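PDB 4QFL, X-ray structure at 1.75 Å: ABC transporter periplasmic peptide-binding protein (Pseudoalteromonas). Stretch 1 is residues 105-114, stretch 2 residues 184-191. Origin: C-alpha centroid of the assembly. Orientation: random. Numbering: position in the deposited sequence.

Stretch 1, residues 105-114: AYFTPTREFN
Stretch 2 (184-191) VVLSKEYA

The centre of this contact is aromatic. F107, buried and pointing toward the other stretch with chi1 t (177°) and chi2 near 80°, lays its ring against the first turn of a helix. The CB of Y190 sits over one face of that ring, 3.9 Å from its centroid and 15° off the normal, a CH-pi contact that a flat, electron-rich phenyl is well suited to make. F107 CE1 comes within 3.5 Å of Y190 CA, and F107 CD1 lies 3.7 Å from Y190 CD1; the two rings meet obliquely, centroids 5.3 Å apart and planes at 57°. Y190 (chi1 t, chi2 41°) also reaches Y106, whose p rotamer (39°) brings its ring close although its CA-to-CB bond points sideways. The centroids of the Y106 and Y190 rings are 5.8 Å apart, with planes at 38°, an oblique pair, and Y106 CD1 is 3.8 Å from Y190 CZ. Both tyrosine hydroxyls are satisfied elsewhere in the structure, so the rings can pack while their polar ends stay bonded. A smaller apolar contact joins F113 CE1 to V185 CG1 at 3.8 Å, with both side chains at chi1 t.

Stretch 1 has no regular helix or strand; Y106 is at phi/psi -108/-2, F107 (-154/138) and T108 (-133/120) are extended, P109 is at -63/150, T110 turns at -112/-2, R111 is extended again at -153/166, and F113 is at -51/132. Stretch 2 runs through a loop (V185 -95/127, L186 -103/170, S187 -92/114) into a helix beginning at K188, with phi near -60° and psi between -41° and -50°. S187, chi1 t, caps it: its OG accepts from Y190 N at 2.9 Å, while A191 N donates to S187 O at 3.0 Å. F107 CA lies 6.8 Å from Y190 CA, P109 CA 7.1 Å from E189 CA, and F113 CA 7.8 Å from S187 CA, so the stretches run in opposite directions.

At the polar edge, E189 extends toward stretch 1 with chi1 and chi2 both t and chi3 17°. Its carboxylate offers two acceptors to one threonine: T110 N donates to E189 OE1 (3.0 Å, 171°), and T110 OG1, placed by a p rotamer, donates to E189 OE2 in a very short 2.5 Å bond. A water donates to E189 OE1 at 2.6 Å and to R111 O at 3.1 Å, bridging the stretches. The guanidinium edge of R111 (chi1 p, chi2 and chi3 t, chi4 93°) meets the aliphatic base of K188, with R111 NH2 3.7 Å from K188 CB; a planar cation can lie against methylene while the all-t K188 chain leads its amine away. R111 NH1 donates to E112 O at 2.9 Å.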

# COMPACT_ATOMS: atom_id res chain seq x y z
N ALA A 105 -2.81 -21.12 19.88
CA ALA A 105 -2.86 -21.23 21.34
C ALA A 105 -4.20 -20.76 21.90
O ALA A 105 -4.64 -21.24 22.92
CB ALA A 105 -1.72 -20.45 21.98
N TYR A 106 -4.84 -19.82 21.20
CA TYR A 106 -6.06 -19.19 21.70
C TYR A 106 -7.33 -19.63 20.95
O TYR A 106 -8.43 -19.22 21.32
CB TYR A 106 -5.89 -17.67 21.66
CG TYR A 106 -5.15 -17.18 20.43
CD1 TYR A 106 -5.84 -16.87 19.26
CD2 TYR A 106 -3.77 -17.06 20.43
CE1 TYR A 106 -5.17 -16.44 18.13
CE2 TYR A 106 -3.09 -16.63 19.29
CZ TYR A 106 -3.80 -16.33 18.15
OH TYR A 106 -3.14 -15.91 17.03
N PHE A 107 -7.19 -20.48 19.93
CA PHE A 107 -8.35 -20.91 19.13
C PHE A 107 -8.18 -22.27 18.45
O PHE A 107 -7.11 -22.59 17.93
CB PHE A 107 -8.69 -19.85 18.07
CG PHE A 107 -9.83 -20.23 17.14
CD1 PHE A 107 -11.16 -20.10 17.54
CD2 PHE A 107 -9.58 -20.68 15.84
CE1 PHE A 107 -12.19 -20.43 16.68
CE2 PHE A 107 -10.61 -21.00 14.98
CZ PHE A 107 -11.92 -20.88 15.40
N THR A 108 -9.24 -23.07 18.48
CA THR A 108 -9.32 -24.32 17.74
C THR A 108 -10.66 -24.37 17.03
O THR A 108 -11.72 -24.32 17.68
CB THR A 108 -9.25 -25.55 18.68
OG1 THR A 108 -8.11 -25.45 19.54
CG2 THR A 108 -9.16 -26.84 17.87
N PRO A 109 -10.64 -24.48 15.69
CA PRO A 109 -11.86 -24.53 14.88
C PRO A 109 -12.71 -25.76 15.18
O PRO A 109 -12.17 -26.80 15.55
CB PRO A 109 -11.33 -24.61 13.44
CG PRO A 109 -9.91 -25.08 13.57
CD PRO A 109 -9.42 -24.48 14.85
N THR A 110 -14.03 -25.63 15.03
CA THR A 110 -14.93 -26.77 15.09
C THR A 110 -15.54 -27.05 13.72
O THR A 110 -16.31 -27.99 13.55
CB THR A 110 -16.05 -26.57 16.12
OG1 THR A 110 -16.90 -25.49 15.72
CG2 THR A 110 -15.47 -26.28 17.48
N ARG A 111 -15.21 -26.21 12.74
CA ARG A 111 -15.68 -26.37 11.38
C ARG A 111 -14.68 -25.77 10.39
O ARG A 111 -13.78 -25.03 10.79
CB ARG A 111 -17.06 -25.73 11.20
CG ARG A 111 -17.08 -24.23 11.43
CD ARG A 111 -18.19 -23.56 10.64
NE ARG A 111 -18.22 -22.12 10.86
CZ ARG A 111 -17.58 -21.23 10.10
NH1 ARG A 111 -16.88 -21.63 9.05
NH2 ARG A 111 -17.67 -19.93 10.37
N GLU A 112 -14.84 -26.10 9.12
CA GLU A 112 -13.96 -25.55 8.10
C GLU A 112 -14.53 -24.27 7.49
O GLU A 112 -15.70 -23.93 7.68
CB GLU A 112 -13.68 -26.60 7.01
CG GLU A 112 -13.00 -27.85 7.55
CD GLU A 112 -12.58 -28.81 6.46
OE1 GLU A 112 -13.07 -28.68 5.32
OE2 GLU A 112 -11.74 -29.70 6.73
N PHE A 113 -13.68 -23.57 6.75
CA PHE A 113 -14.06 -22.36 6.03
C PHE A 113 -15.30 -22.54 5.14
O PHE A 113 -15.42 -23.52 4.38
CB PHE A 113 -12.87 -21.88 5.20
CG PHE A 113 -13.25 -20.98 4.08
CD1 PHE A 113 -13.76 -19.73 4.34
CD2 PHE A 113 -13.10 -21.39 2.77
CE1 PHE A 113 -14.12 -18.89 3.30
CE2 PHE A 113 -13.46 -20.57 1.73
CZ PHE A 113 -13.98 -19.31 2.00
N ASN A 114 -16.23 -21.60 5.24
CA ASN A 114 -17.42 -21.62 4.38
C ASN A 114 -17.95 -20.22 4.13
O ASN A 114 -17.30 -19.23 4.51
CB ASN A 114 -18.52 -22.52 4.97
CG ASN A 114 -19.04 -22.02 6.29
OD1 ASN A 114 -19.12 -20.82 6.53
ND2 ASN A 114 -19.40 -22.95 7.18
N VAL A 184 -8.41 -10.04 2.86
CA VAL A 184 -8.20 -11.41 3.32
C VAL A 184 -9.47 -11.94 3.94
O VAL A 184 -10.35 -11.16 4.31
CB VAL A 184 -7.08 -11.52 4.35
CG1 VAL A 184 -5.77 -10.98 3.77
CG2 VAL A 184 -7.46 -10.80 5.62
N VAL A 185 -9.54 -13.26 4.07
CA VAL A 185 -10.67 -13.91 4.73
C VAL A 185 -10.42 -14.20 6.21
O VAL A 185 -9.41 -14.83 6.57
CB VAL A 185 -11.01 -15.24 4.03
CG1 VAL A 185 -12.12 -15.96 4.78
CG2 VAL A 185 -11.42 -14.97 2.59
N LEU A 186 -11.34 -13.76 7.06
CA LEU A 186 -11.21 -13.94 8.51
C LEU A 186 -12.09 -15.06 9.04
O LEU A 186 -12.94 -15.58 8.32
CB LEU A 186 -11.56 -12.63 9.24
CG LEU A 186 -10.79 -11.39 8.79
CD1 LEU A 186 -11.27 -10.16 9.56
CD2 LEU A 186 -9.33 -11.62 9.00
N SER A 187 -11.88 -15.42 10.30
CA SER A 187 -12.65 -16.48 10.97
C SER A 187 -13.88 -15.97 11.72
O SER A 187 -13.75 -15.26 12.72
CB SER A 187 -11.78 -17.24 11.97
OG SER A 187 -12.59 -18.09 12.76
N LYS A 188 -15.06 -16.36 11.25
CA LYS A 188 -16.28 -16.02 11.97
C LYS A 188 -16.37 -16.76 13.29
O LYS A 188 -16.79 -16.19 14.30
CB LYS A 188 -17.53 -16.30 11.13
CG LYS A 188 -18.78 -15.76 11.80
CD LYS A 188 -20.04 -16.02 11.01
CE LYS A 188 -21.23 -15.41 11.74
NZ LYS A 188 -22.51 -15.63 11.02
N GLU A 189 -15.99 -18.03 13.29
CA GLU A 189 -16.06 -18.79 14.54
C GLU A 189 -15.20 -18.15 15.62
O GLU A 189 -15.64 -18.00 16.75
CB GLU A 189 -15.68 -20.26 14.34
CG GLU A 189 -15.79 -21.06 15.63
CD GLU A 189 -15.51 -22.53 15.44
OE1 GLU A 189 -14.92 -22.88 14.40
OE2 GLU A 189 -15.87 -23.33 16.34
N TYR A 190 -13.98 -17.77 15.27
CA TYR A 190 -13.10 -17.09 16.20
C TYR A 190 -13.78 -15.81 16.66
O TYR A 190 -13.89 -15.55 17.86
CB TYR A 190 -11.76 -16.78 15.53
CG TYR A 190 -10.72 -16.11 16.41
CD1 TYR A 190 -10.53 -16.50 17.73
CD2 TYR A 190 -9.92 -15.11 15.91
CE1 TYR A 190 -9.58 -15.90 18.53
CE2 TYR A 190 -8.96 -14.50 16.69
CZ TYR A 190 -8.80 -14.89 18.00
OH TYR A 190 -7.83 -14.28 18.78
N ALA A 191 -14.26 -15.03 15.71
CA ALA A 191 -14.89 -13.75 16.03
C ALA A 191 -16.09 -13.90 16.96
O ALA A 191 -16.26 -13.11 17.88
CB ALA A 191 -15.30 -13.03 14.76
O HOH W 1 -13.94 -22.26 12.07